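Local coordinates for glutamic acid/alanine-rich protein (PDB 2Y44), which is a surface protein of Trypanosoma congolense whose elongated, largely helical ectodomain probably forms part of the coat on the parasite cell, at residues S37-K40 with E41-E44; A43-A46 with V47-K51; A90-K93 with D94-T98; A176-E179 with A180-E184. All coordinates share one frame; numbering follows the deposited sequence.

Interaction 1: S37-K40 with E41-E44; sequences SEAK and ERAE
Arg42 lays its guanidinium flat against the preceding turn of helix 18-53, with Glu38 O and Ala39 CA under the same face. Its NH2 comes to 3.5 Å from Ala39 CA, and the aliphatic start of the side chain is just as close, CG of Arg42 lying 3.5 Å from Glu38 O. A bend at chi3 (-61°) folds the far end of the arginine back over that turn. The charged ends of Glu38 and Arg42 do not meet directly. A water joins them, donating to Glu38 OE1 at 2.5 Å and accepting from Arg42 NH1 at 2.9 Å. This is an i to i+4 pairing of acid and base on a continuous alpha-helix, within a segment predicted to be coiled coil. Two residues along, Lys40 runs out fully extended and passes Glu44 at an angle; the touch is CE of Lys40 to OE2 of Glu44, 3.9 Å, and the two charged ends do not meet. The backbone bonds beneath include Arg42 N to Glu38 O (3.0 Å) and Glu44 N to Lys40 O (2.9 Å). Arg42 NE has a long, weak ion pair with Glu184, Ala39 packs on Ala180 of helix 149-183, and Ala43 rests on Ala64 of helix 57-107.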
ATOM      1  N   SER A  37     -19.138  -0.236   8.616  1.00 13.75           N
ATOM      2  CA  SER A  37     -20.190  -1.178   8.915  1.00 15.08           C
ATOM      3  C   SER A  37     -20.822  -0.905  10.276  1.00 13.16           C
ATOM      4  O   SER A  37     -22.036  -1.089  10.439  1.00 14.16           O
ATOM      5  CB  SER A  37     -19.657  -2.618   8.855  1.00 17.82           C
ATOM      6  OG  SER A  37     -19.332  -2.927   7.519  1.00 22.27           O
ATOM      7  N   GLU A  38     -19.993  -0.499  11.233  1.00 13.33           N
ATOM      8  CA  GLU A  38     -20.524  -0.120  12.558  1.00 13.28           C
ATOM      9  C   GLU A  38     -21.426   1.106  12.458  1.00 14.27           C
ATOM     10  O   GLU A  38     -22.494   1.156  13.108  1.00 15.88           O
ATOM     11  CB  GLU A  38     -19.395   0.114  13.544  1.00 14.95           C
ATOM     12  CG  GLU A  38     -18.717  -1.187  13.965  1.00 17.88           C
ATOM     13  CD  GLU A  38     -17.360  -0.946  14.612  1.00 29.26           C
ATOM     14  OE1 GLU A  38     -16.942   0.226  14.728  1.00 32.85           O
ATOM     15  OE2 GLU A  38     -16.688  -1.937  14.953  1.00 29.77           O
ATOM     16  N   ALA A  39     -21.063   2.043  11.587  1.00 15.22           N
ATOM     17  CA  ALA A  39     -21.911   3.238  11.385  1.00 14.84           C
ATOM     18  C   ALA A  39     -23.215   2.821  10.717  1.00 14.53           C
ATOM     19  O   ALA A  39     -24.287   3.366  11.035  1.00 14.52           O
ATOM     20  CB  ALA A  39     -21.174   4.338  10.564  1.00 14.63           C
ATOM     21  N   LYS A  40     -23.125   1.935   9.722  1.00 13.81           N
ATOM     22  CA  LYS A  40     -24.332   1.366   9.123  1.00 14.60           C
ATOM     23  C   LYS A  40     -25.247   0.762  10.180  1.00 14.13           C
ATOM     24  O   LYS A  40     -26.430   1.028  10.187  1.00 15.26           O
ATOM     25  CB  LYS A  40     -23.978   0.259   8.122  1.00 13.87           C
ATOM     26  CG  LYS A  40     -25.198  -0.407   7.627  1.00 13.56           C
ATOM     27  CD  LYS A  40     -24.891  -1.538   6.680  1.00 17.93           C
ATOM     28  CE  LYS A  40     -26.180  -2.223   6.236  1.00 23.89           C
ATOM     29  NZ  LYS A  40     -25.904  -3.460   5.381  1.00 24.41           N
ATOM     30  N   GLU A  41     -24.696  -0.068  11.057  1.00 15.21           N
ATOM     31  CA  GLU A  41     -25.526  -0.734  12.075  1.00 14.37           C
ATOM     32  C   GLU A  41     -26.190   0.297  12.994  1.00 13.90           C
ATOM     33  O   GLU A  41     -27.352   0.125  13.371  1.00 16.15           O
ATOM     34  CB  GLU A  41     -24.698  -1.699  12.928  1.00 14.03           C
ATOM     35  CG  GLU A  41     -25.535  -2.415  13.954  1.00 22.37           C
ATOM     36  CD  GLU A  41     -24.862  -3.656  14.516  1.00 35.53           C
ATOM     37  OE1 GLU A  41     -23.630  -3.810  14.334  1.00 41.09           O
ATOM     38  OE2 GLU A  41     -25.576  -4.495  15.113  1.00 40.92           O
ATOM     39  N   ARG A  42     -25.468   1.350  13.359  1.00 14.51           N
ATOM     40  CA  ARG A  42     -26.051   2.406  14.182  1.00 14.80           C
ATOM     41  C   ARG A  42     -27.239   3.065  13.469  1.00 13.97           C
ATOM     42  O   ARG A  42     -28.288   3.290  14.082  1.00 14.78           O
ATOM     43  CB  ARG A  42     -25.010   3.434  14.658  1.00 14.71           C
ATOM     44  CG  ARG A  42     -24.059   2.878  15.760  1.00 17.14           C
ATOM     45  CD  ARG A  42     -23.197   3.999  16.385  1.00 16.95           C
ATOM     46  NE  ARG A  42     -22.333   4.640  15.400  1.00 22.66           N
ATOM     47  CZ  ARG A  42     -21.142   4.169  15.021  1.00 22.58           C
ATOM     48  NH1 ARG A  42     -20.620   3.110  15.614  1.00 24.81           N
ATOM     49  NH2 ARG A  42     -20.427   4.835  14.133  1.00 28.55           N
ATOM     50  N   ALA A  43     -27.083   3.331  12.177  1.00 14.35           N
ATOM     51  CA  ALA A  43     -28.101   4.030  11.415  1.00 12.46           C
ATOM     52  C   ALA A  43     -29.318   3.101  11.238  1.00 11.61           C
ATOM     53  O   ALA A  43     -30.451   3.557  11.243  1.00 14.59           O
ATOM     54  CB  ALA A  43     -27.522   4.486   9.995  1.00 13.81           C
ATOM     55  N   GLU A  44     -29.083   1.785  11.092  1.00 13.33           N
ATOM     56  CA  GLU A  44     -30.205   0.838  10.872  1.00 15.81           C
ATOM     57  C   GLU A  44     -31.012   0.626  12.166  1.00 14.70           C
ATOM     58  O   GLU A  44     -32.239   0.584  12.135  1.00 14.99           O
ATOM     59  CB  GLU A  44     -29.721  -0.516  10.315  1.00 15.83           C
ATOM     60  CG  GLU A  44     -28.930  -0.425   8.968  1.00 12.31           C
ATOM     61  CD  GLU A  44     -29.762  -0.052   7.753  1.00 19.68           C
ATOM     62  OE1 GLU A  44     -30.983  -0.017   7.871  1.00 19.37           O
ATOM     63  OE2 GLU A  44     -29.183   0.239   6.668  1.00 17.85           O
TER
HETATM   64  O   HOH W   1     -17.818   2.378  15.776  1.00 30.54           O

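Interaction 2: A43-A46 with V47-K51; sequences AEKA and VERAK
Val47 to Ala50 each give their backbone N-H to the carbonyl four residues back in regular alpha-helical geometry, from Val47 N to Ala43 O (3.1 Å) through Ala50 N to Ala46 O (3.0 Å). Val47 sets its CG2 over the turn below, 3.5 Å from Ala43 O, while its CB lies 3.4 Å from Glu44 O. With CG1 opposite the backbone N (chi1 169°), CG2 is the methyl left on the N side and so faces that turn. Arg49 leans back as well, its CG 3.2 Å from Lys45 O, then bends at chi2 so that the guanidinium ends near the lysine. Here two positive groups are neighbours, Lys45 NZ and Arg49 NH2 being 4.5 Å apart, which probably costs some electrostatic energy. Glu48 curls at chi2 and is gripped by Lys51, whose NZ forms a salt bridge to Glu48 OE2 at 2.9 Å, on the syn side. Charged side chains thus line exposed parts of the helix, whereas Val47 is buried and touches Ala64 of helix 57-107. That division between a small apolar seam and a charged surface is characteristic of an amphipathic helix packed in a coiled coil, as predicted for this region.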
ATOM      1  N   ALA A  43     -27.083   3.331  12.177  1.00 14.35           N
ATOM      2  CA  ALA A  43     -28.101   4.030  11.415  1.00 12.46           C
ATOM      3  C   ALA A  43     -29.318   3.101  11.238  1.00 11.61           C
ATOM      4  O   ALA A  43     -30.451   3.557  11.243  1.00 14.59           O
ATOM      5  CB  ALA A  43     -27.522   4.486   9.995  1.00 13.81           C
ATOM      6  N   GLU A  44     -29.083   1.785  11.092  1.00 13.33           N
ATOM      7  CA  GLU A  44     -30.205   0.838  10.872  1.00 15.81           C
ATOM      8  C   GLU A  44     -31.012   0.626  12.166  1.00 14.70           C
ATOM      9  O   GLU A  44     -32.239   0.584  12.135  1.00 14.99           O
ATOM     10  CB  GLU A  44     -29.721  -0.516  10.315  1.00 15.83           C
ATOM     11  CG  GLU A  44     -28.930  -0.425   8.968  1.00 12.31           C
ATOM     12  CD  GLU A  44     -29.762  -0.052   7.753  1.00 19.68           C
ATOM     13  OE1 GLU A  44     -30.983  -0.017   7.871  1.00 19.37           O
ATOM     14  OE2 GLU A  44     -29.183   0.239   6.668  1.00 17.85           O
ATOM     15  N   LYS A  45     -30.319   0.613  13.296  1.00 16.42           N
ATOM     16  CA  LYS A  45     -30.982   0.640  14.609  1.00 14.43           C
ATOM     17  C   LYS A  45     -31.801   1.908  14.804  1.00 14.78           C
ATOM     18  O   LYS A  45     -32.952   1.847  15.279  1.00 13.60           O
ATOM     19  CB  LYS A  45     -29.949   0.480  15.732  1.00 15.24           C
ATOM     20  CG  LYS A  45     -29.371  -0.913  15.745  1.00 21.14           C
ATOM     21  CD  LYS A  45     -28.334  -1.068  16.878  1.00 24.60           C
ATOM     22  CE  LYS A  45     -28.680  -0.299  18.150  1.00 27.44           C
ATOM     23  NZ  LYS A  45     -27.710  -0.734  19.248  1.00 28.53           N
ATOM     24  N   ALA A  46     -31.244   3.035  14.368  1.00 16.35           N
ATOM     25  CA  ALA A  46     -31.946   4.320  14.465  1.00 14.87           C
ATOM     26  C   ALA A  46     -33.266   4.284  13.663  1.00 14.79           C
ATOM     27  O   ALA A  46     -34.278   4.841  14.111  1.00 15.14           O
ATOM     28  CB  ALA A  46     -31.041   5.466  14.017  1.00 14.92           C
ATOM     29  N   VAL A  47     -33.271   3.617  12.517  1.00 12.84           N
ATOM     30  CA  VAL A  47     -34.504   3.423  11.728  1.00 15.26           C
ATOM     31  C   VAL A  47     -35.561   2.636  12.494  1.00 13.93           C
ATOM     32  O   VAL A  47     -36.721   3.022  12.555  1.00 16.28           O
ATOM     33  CB  VAL A  47     -34.253   2.673  10.389  1.00 14.23           C
ATOM     34  CG1 VAL A  47     -35.603   2.277   9.777  1.00 18.73           C
ATOM     35  CG2 VAL A  47     -33.420   3.540   9.450  1.00 13.32           C
ATOM     36  N   GLU A  48     -35.142   1.578  13.161  1.00 13.59           N
ATOM     37  CA  GLU A  48     -36.088   0.769  13.928  1.00 14.76           C
ATOM     38  C   GLU A  48     -36.613   1.508  15.142  1.00 14.55           C
ATOM     39  O   GLU A  48     -37.749   1.262  15.568  1.00 15.75           O
ATOM     40  CB  GLU A  48     -35.449  -0.551  14.397  1.00 14.34           C
ATOM     41  CG  GLU A  48     -35.023  -1.488  13.248  1.00 14.38           C
ATOM     42  CD  GLU A  48     -36.166  -1.811  12.363  1.00 15.64           C
ATOM     43  OE1 GLU A  48     -37.281  -1.944  12.887  1.00 16.88           O
ATOM     44  OE2 GLU A  48     -35.974  -1.859  11.117  1.00 21.09           O
ATOM     45  N   ARG A  49     -35.757   2.306  15.772  1.00 14.97           N
ATOM     46  CA  ARG A  49     -36.163   3.126  16.934  1.00 15.08           C
ATOM     47  C   ARG A  49     -37.243   4.123  16.493  1.00 15.08           C
ATOM     48  O   ARG A  49     -38.243   4.341  17.209  1.00 15.75           O
ATOM     49  CB  ARG A  49     -34.948   3.877  17.524  1.00 15.80           C
ATOM     50  CG  ARG A  49     -33.892   2.880  18.144  1.00 22.61           C
ATOM     51  CD  ARG A  49     -34.111   2.658  19.614  1.00 26.67           C
ATOM     52  NE  ARG A  49     -33.375   1.510  20.199  1.00 23.96           N
ATOM     53  CZ  ARG A  49     -32.114   1.568  20.600  1.00 22.24           C
ATOM     54  NH1 ARG A  49     -31.417   2.692  20.377  1.00 26.51           N
ATOM     55  NH2 ARG A  49     -31.548   0.535  21.245  1.00 15.28           N
ATOM     56  N   ALA A  50     -37.039   4.679  15.301  1.00 16.21           N
ATOM     57  CA  ALA A  50     -37.982   5.617  14.677  1.00 18.90           C
ATOM     58  C   ALA A  50     -39.296   4.926  14.360  1.00 18.84           C
ATOM     59  O   ALA A  50     -40.375   5.458  14.646  1.00 19.83           O
ATOM     60  CB  ALA A  50     -37.363   6.227  13.388  1.00 17.56           C
ATOM     61  N   LYS A  51     -39.210   3.699  13.866  1.00 18.10           N
ATOM     62  CA  LYS A  51     -40.382   2.929  13.480  1.00 19.58           C
ATOM     63  C   LYS A  51     -41.240   2.622  14.712  1.00 20.76           C
ATOM     64  O   LYS A  51     -42.453   2.726  14.669  1.00 19.18           O
ATOM     65  CB  LYS A  51     -39.949   1.627  12.802  1.00 20.14           C
ATOM     66  CG  LYS A  51     -39.553   1.833  11.332  1.00 21.67           C
ATOM     67  CD  LYS A  51     -38.666   0.725  10.836  1.00 27.54           C
ATOM     68  CE  LYS A  51     -39.457  -0.493  10.449  1.00 33.07           C
ATOM     69  NZ  LYS A  51     -38.544  -1.504   9.824  1.00 37.29           N
TER

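Interaction 3: A90-K93 with D94-T98; sequences AASK and DAIET
Lys93 stands out from the helix and Glu97 leans back to meet it. CB of the lysine merely lies beside the following amide, that of Asp94. CG, opposite its own backbone N (chi1 -178°), leads outward from the helix and comes to 4.1 Å from Glu97 OE2. CE passes the same oxygen at 3.6 Å. At the tip a bend about the last torsion (chi4 70°) turns NZ to 3.8 Å from Glu97 OE2, a long salt bridge. The glutamate chain is extended beyond CG, and CG itself lies against Lys93 O. Behind this i to i+4 pair, Glu97 N bonds to Lys93 O, and Ile96 N makes the straighter bond to Ser92 O, with an N-H...O angle of 168°. Just before it the helix is opened by water. One water donates to Ala90 O and accepts from Asp94 N at 2.9 Å; another links Ala91 O to Ala95 N, the second leg weak. These waters bridge residues that a regular helix would join directly, and the backbone of Ser92 departs from helical values at this place. Its OG bonds back to Leu88 O and Thr89 O. In helix 57-107 the Lys93 and Glu97 side is at the surface, whereas Ser92 and Ala95 pack on Phe159 of helix 149-183, and Ala95 and Ile96 meet Leu15 of helix 2-16.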
ATOM      1  N   ALA A  90       3.593 -10.716  -5.116  1.00 18.36           N
ATOM      2  CA  ALA A  90       3.972 -11.684  -6.179  1.00 20.21           C
ATOM      3  C   ALA A  90       4.895 -11.060  -7.220  1.00 21.27           C
ATOM      4  O   ALA A  90       5.816 -11.713  -7.742  1.00 20.24           O
ATOM      5  CB  ALA A  90       2.703 -12.217  -6.890  1.00 21.00           C
ATOM      6  N   ALA A  91       4.554  -9.843  -7.635  1.00 20.04           N
ATOM      7  CA  ALA A  91       5.331  -9.145  -8.642  1.00 19.63           C
ATOM      8  C   ALA A  91       6.754  -8.869  -8.199  1.00 21.10           C
ATOM      9  O   ALA A  91       7.652  -8.726  -9.051  1.00 23.05           O
ATOM     10  CB  ALA A  91       4.637  -7.837  -9.038  1.00 18.69           C
ATOM     11  N   SER A  92       6.963  -8.675  -6.897  1.00 19.28           N
ATOM     12  CA  SER A  92       8.249  -8.187  -6.431  1.00 22.72           C
ATOM     13  C   SER A  92       9.164  -9.284  -5.906  1.00 22.37           C
ATOM     14  O   SER A  92      10.322  -9.020  -5.565  1.00 21.72           O
ATOM     15  CB  SER A  92       8.074  -7.137  -5.349  1.00 24.04           C
ATOM     16  OG  SER A  92       7.278  -7.633  -4.304  1.00 26.47           O
ATOM     17  N   LYS A  93       8.614 -10.490  -5.785  1.00 21.64           N
ATOM     18  CA  LYS A  93       9.349 -11.621  -5.222  1.00 22.10           C
ATOM     19  C   LYS A  93      10.646 -11.797  -5.999  1.00 22.54           C
ATOM     20  O   LYS A  93      11.721 -11.910  -5.394  1.00 21.58           O
ATOM     21  CB  LYS A  93       8.501 -12.914  -5.278  1.00 23.93           C
ATOM     22  CG  LYS A  93       9.200 -14.129  -4.645  1.00 28.17           C
ATOM     23  CD  LYS A  93       8.446 -15.456  -4.963  1.00 31.65           C
ATOM     24  CE  LYS A  93       9.184 -16.656  -4.397  1.00 30.60           C
ATOM     25  NZ  LYS A  93       9.078 -16.636  -2.901  1.00 39.86           N
ATOM     26  N   ASP A  94      10.555 -11.886  -7.331  1.00 21.97           N
ATOM     27  CA  ASP A  94      11.745 -12.135  -8.136  1.00 24.58           C
ATOM     28  C   ASP A  94      12.736 -10.973  -8.055  1.00 23.95           C
ATOM     29  O   ASP A  94      13.959 -11.202  -8.053  1.00 23.58           O
ATOM     30  CB  ASP A  94      11.415 -12.491  -9.596  1.00 27.03           C
ATOM     31  CG  ASP A  94      10.770 -13.875  -9.750  1.00 33.22           C
ATOM     32  OD1 ASP A  94      10.813 -14.704  -8.805  1.00 38.22           O
ATOM     33  OD2 ASP A  94      10.197 -14.124 -10.841  1.00 41.46           O
ATOM     34  N   ALA A  95      12.218  -9.744  -7.970  1.00 21.19           N
ATOM     35  CA  ALA A  95      13.071  -8.554  -7.903  1.00 21.01           C
ATOM     36  C   ALA A  95      13.851  -8.486  -6.574  1.00 17.88           C
ATOM     37  O   ALA A  95      15.028  -8.172  -6.547  1.00 15.48           O
ATOM     38  CB  ALA A  95      12.255  -7.288  -8.085  1.00 20.04           C
ATOM     39  N   ILE A  96      13.188  -8.835  -5.486  1.00 17.04           N
ATOM     40  CA  ILE A  96      13.867  -8.931  -4.202  1.00 16.96           C
ATOM     41  C   ILE A  96      14.965  -9.985  -4.229  1.00 16.46           C
ATOM     42  O   ILE A  96      16.115  -9.724  -3.844  1.00 17.34           O
ATOM     43  CB  ILE A  96      12.884  -9.199  -3.043  1.00 16.48           C
ATOM     44  CG1 ILE A  96      12.057  -7.913  -2.740  1.00 20.42           C
ATOM     45  CG2 ILE A  96      13.661  -9.617  -1.836  1.00 17.13           C
ATOM     46  CD1 ILE A  96      10.713  -8.188  -2.000  1.00 22.81           C
ATOM     47  N   GLU A  97      14.661 -11.146  -4.781  1.00 18.28           N
ATOM     48  CA  GLU A  97      15.660 -12.208  -4.804  1.00 19.44           C
ATOM     49  C   GLU A  97      16.887 -11.807  -5.646  1.00 18.50           C
ATOM     50  O   GLU A  97      18.053 -11.986  -5.242  1.00 17.68           O
ATOM     51  CB  GLU A  97      15.019 -13.495  -5.342  1.00 20.28           C
ATOM     52  CG  GLU A  97      13.974 -14.057  -4.379  1.00 27.82           C
ATOM     53  CD  GLU A  97      13.409 -15.420  -4.799  1.00 42.49           C
ATOM     54  OE1 GLU A  97      13.590 -15.824  -5.974  1.00 47.08           O
ATOM     55  OE2 GLU A  97      12.733 -16.062  -3.953  1.00 44.60           O
ATOM     56  N   THR A  98      16.612 -11.299  -6.844  1.00 16.26           N
ATOM     57  CA  THR A  98      17.642 -10.840  -7.744  1.00 17.69           C
ATOM     58  C   THR A  98      18.519  -9.731  -7.162  1.00 15.94           C
ATOM     59  O   THR A  98      19.758  -9.760  -7.308  1.00 19.27           O
ATOM     60  CB  THR A  98      16.993 -10.384  -9.088  1.00 19.31           C
ATOM     61  OG1 THR A  98      16.400 -11.534  -9.709  1.00 26.53           O
ATOM     62  CG2 THR A  98      18.048  -9.787 -10.007  1.00 24.77           C
TER
HETATM   63  O   HOH W   2       8.222 -12.221  -8.942  1.00 23.79           O
HETATM   64  O   HOH W   3      10.025  -9.096  -9.754  1.00 27.90           O

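Interaction 4: A176-E179 with A180-E184; sequences AKYE and AEKAE. Unlike the reference sequence in segment 176-179: Tyr178 (reference Ser).
Four successive backbone bonds tie residues 176-179 to the last turn of helix 149-183, from Ala180 N–Ala176 O (3.0 Å) through Ala183 N–Glu179 O (2.9 Å), the latter the most bent of them at 139°. On the outer side Tyr178 and Lys182 pack together. The first torsion of the lysine (chi1 -77°), with CG opposite the carbonyl carbon, puts CG over one face of the tyrosine ring, 4.1 Å from the centroid and 17° off the normal, a CH-pi contact. The bend at chi2 then carries the chain on, and CE of Lys182 comes to 3.2 Å from Tyr178 OH, while NZ stays 3.7 Å from that hydroxyl. The aliphatic part of the lysine therefore does the touching and its ammonium lies beyond the ring. Tyr178 is a serine in the reference sequence, so this CH-pi contact belongs to the deposited variant. Alongside, Lys177 and Glu181 point the same way, and the contact is CG of Lys177 against OE1 of Glu181 at 3.4 Å. Their charged ends are well apart, and Lys177 NZ instead bonds to Ser32 OG of helix 18-53. On the inward side Ala176 and Ala180 are buried: Ala176 meets Ala74, while Ala180 touches Ala36 and Ala70. An alanine-rich face lying against two partner helices, with long polar side chains on the outside, is the arrangement of a closely packed helical bundle.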
ATOM      1  N   ALA A 176     -15.058   6.167   2.306  1.00 14.06           N
ATOM      2  CA  ALA A 176     -16.288   5.429   2.505  1.00 16.60           C
ATOM      3  C   ALA A 176     -16.663   5.420   3.990  1.00 15.61           C
ATOM      4  O   ALA A 176     -17.809   5.652   4.327  1.00 14.49           O
ATOM      5  CB  ALA A 176     -16.155   3.995   1.965  1.00 16.07           C
ATOM      6  N   LYS A 177     -15.712   5.083   4.855  1.00 17.76           N
ATOM      7  CA  LYS A 177     -15.907   5.259   6.324  1.00 16.66           C
ATOM      8  C   LYS A 177     -16.364   6.661   6.722  1.00 16.76           C
ATOM      9  O   LYS A 177     -17.321   6.807   7.499  1.00 18.40           O
ATOM     10  CB  LYS A 177     -14.661   4.844   7.107  1.00 16.97           C
ATOM     11  CG  LYS A 177     -14.585   5.345   8.558  1.00 22.05           C
ATOM     12  CD  LYS A 177     -13.224   4.990   9.151  1.00 28.17           C
ATOM     13  CE  LYS A 177     -12.087   5.876   8.605  1.00 35.68           C
ATOM     14  NZ  LYS A 177     -10.762   5.173   8.656  1.00 37.66           N
ATOM     15  N   TYR A 178     -15.737   7.694   6.143  1.00 16.46           N
ATOM     16  CA  TYR A 178     -16.084   9.065   6.473  1.00 16.71           C
ATOM     17  C   TYR A 178     -17.538   9.405   6.070  1.00 16.81           C
ATOM     18  O   TYR A 178     -18.291   9.986   6.849  1.00 17.41           O
ATOM     19  CB  TYR A 178     -15.081  10.010   5.814  1.00 14.24           C
ATOM     20  CG  TYR A 178     -15.311  11.472   6.134  1.00 16.14           C
ATOM     21  CD1 TYR A 178     -15.019  11.979   7.403  1.00 24.27           C
ATOM     22  CD2 TYR A 178     -15.913  12.315   5.206  1.00 15.66           C
ATOM     23  CE1 TYR A 178     -15.244  13.319   7.703  1.00 22.98           C
ATOM     24  CE2 TYR A 178     -16.105  13.667   5.480  1.00 20.89           C
ATOM     25  CZ  TYR A 178     -15.789  14.151   6.730  1.00 21.26           C
ATOM     26  OH  TYR A 178     -16.057  15.479   7.028  1.00 24.56           O
ATOM     27  N   GLU A 179     -17.949   9.010   4.876  1.00 16.52           N
ATOM     28  CA  GLU A 179     -19.360   9.201   4.495  1.00 16.18           C
ATOM     29  C   GLU A 179     -20.333   8.412   5.362  1.00 15.18           C
ATOM     30  O   GLU A 179     -21.425   8.917   5.703  1.00 17.05           O
ATOM     31  CB  GLU A 179     -19.575   8.794   3.055  1.00 17.67           C
ATOM     32  CG  GLU A 179     -18.992   9.765   2.034  1.00 19.91           C
ATOM     33  CD  GLU A 179     -19.478   9.428   0.640  1.00 25.68           C
ATOM     34  OE1 GLU A 179     -20.600   9.850   0.257  1.00 30.95           O
ATOM     35  OE2 GLU A 179     -18.766   8.675  -0.038  1.00 29.57           O
ATOM     36  N   ALA A 180     -19.932   7.194   5.751  1.00 13.85           N
ATOM     37  CA  ALA A 180     -20.822   6.324   6.559  1.00 17.27           C
ATOM     38  C   ALA A 180     -21.088   6.983   7.907  1.00 18.88           C
ATOM     39  O   ALA A 180     -22.241   7.120   8.344  1.00 18.12           O
ATOM     40  CB  ALA A 180     -20.187   4.956   6.769  1.00 15.17           C
ATOM     41  N   GLU A 181     -20.014   7.498   8.504  1.00 19.66           N
ATOM     42  CA  GLU A 181     -20.120   8.162   9.791  1.00 21.12           C
ATOM     43  C   GLU A 181     -20.872   9.511   9.671  1.00 21.59           C
ATOM     44  O   GLU A 181     -21.728   9.824  10.512  1.00 21.68           O
ATOM     45  CB  GLU A 181     -18.738   8.285  10.423  1.00 21.04           C
ATOM     46  CG  GLU A 181     -18.203   6.903  10.963  1.00 27.88           C
ATOM     47  CD  GLU A 181     -16.728   6.970  11.394  1.00 33.96           C
ATOM     48  OE1 GLU A 181     -15.990   7.632  10.627  1.00 35.44           O
ATOM     49  OE2 GLU A 181     -16.313   6.415  12.489  1.00 27.60           O
ATOM     50  N   LYS A 182     -20.674  10.227   8.572  1.00 20.46           N
ATOM     51  CA  LYS A 182     -21.375  11.498   8.383  1.00 21.63           C
ATOM     52  C   LYS A 182     -22.863  11.281   8.180  1.00 24.71           C
ATOM     53  O   LYS A 182     -23.682  12.116   8.595  1.00 26.00           O
ATOM     54  CB  LYS A 182     -20.784  12.333   7.229  1.00 21.07           C
ATOM     55  CG  LYS A 182     -19.473  13.032   7.598  1.00 23.30           C
ATOM     56  CD  LYS A 182     -19.681  14.016   8.743  1.00 28.08           C
ATOM     57  CE  LYS A 182     -18.434  14.814   9.024  1.00 32.88           C
ATOM     58  NZ  LYS A 182     -18.766  16.220   9.388  1.00 38.61           N
ATOM     59  N   ALA A 183     -23.222  10.142   7.591  1.00 24.51           N
ATOM     60  CA  ALA A 183     -24.630   9.864   7.305  1.00 27.67           C
ATOM     61  C   ALA A 183     -25.340   9.580   8.616  1.00 29.90           C
ATOM     62  O   ALA A 183     -26.449  10.051   8.829  1.00 29.29           O
ATOM     63  CB  ALA A 183     -24.775   8.675   6.377  1.00 26.59           C
ATOM     64  N   GLU A 184     -24.640   8.893   9.519  1.00 31.88           N
ATOM     65  CA  GLU A 184     -25.220   8.431  10.763  1.00 35.20           C
ATOM     66  C   GLU A 184     -24.978   9.471  11.863  1.00 35.60           C
ATOM     67  O   GLU A 184     -25.875  10.229  12.243  1.00 38.65           O
ATOM     68  CB  GLU A 184     -24.567   7.097  11.149  1.00 36.28           C
ATOM     69  CG  GLU A 184     -25.430   6.204  11.973  1.00 39.64           C
ATOM     70  CD  GLU A 184     -25.587   6.701  13.380  1.00 48.22           C
ATOM     71  OE1 GLU A 184     -24.555   6.735  14.091  1.00 51.07           O
ATOM     72  OE2 GLU A 184     -26.729   7.058  13.768  1.00 48.73           O
TER

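In the fold
Interactions 1 and 2 are overlapping stretches of helix 18-53, sharing Ala43 and Glu44, with centres 10 Å apart. Interaction 4, on helix 149-183, lies beside interaction 1 at 9 Å between centres and touches it: CG of Glu184 reaches Ala39 O at 3.2 Å. The same CG also comes 3.3 Å from Ala43 N, so the last residue of the chain touches both interactions 1 and 2. Interaction 3, on helix 57-107, is separate, on the other side of the chain's centre; its centre is about 41 Å from that of interaction 1 and 51 Å from that of interaction 2. Three of the four thus cluster toward one end of the elongated bundle, with interaction 3 far off.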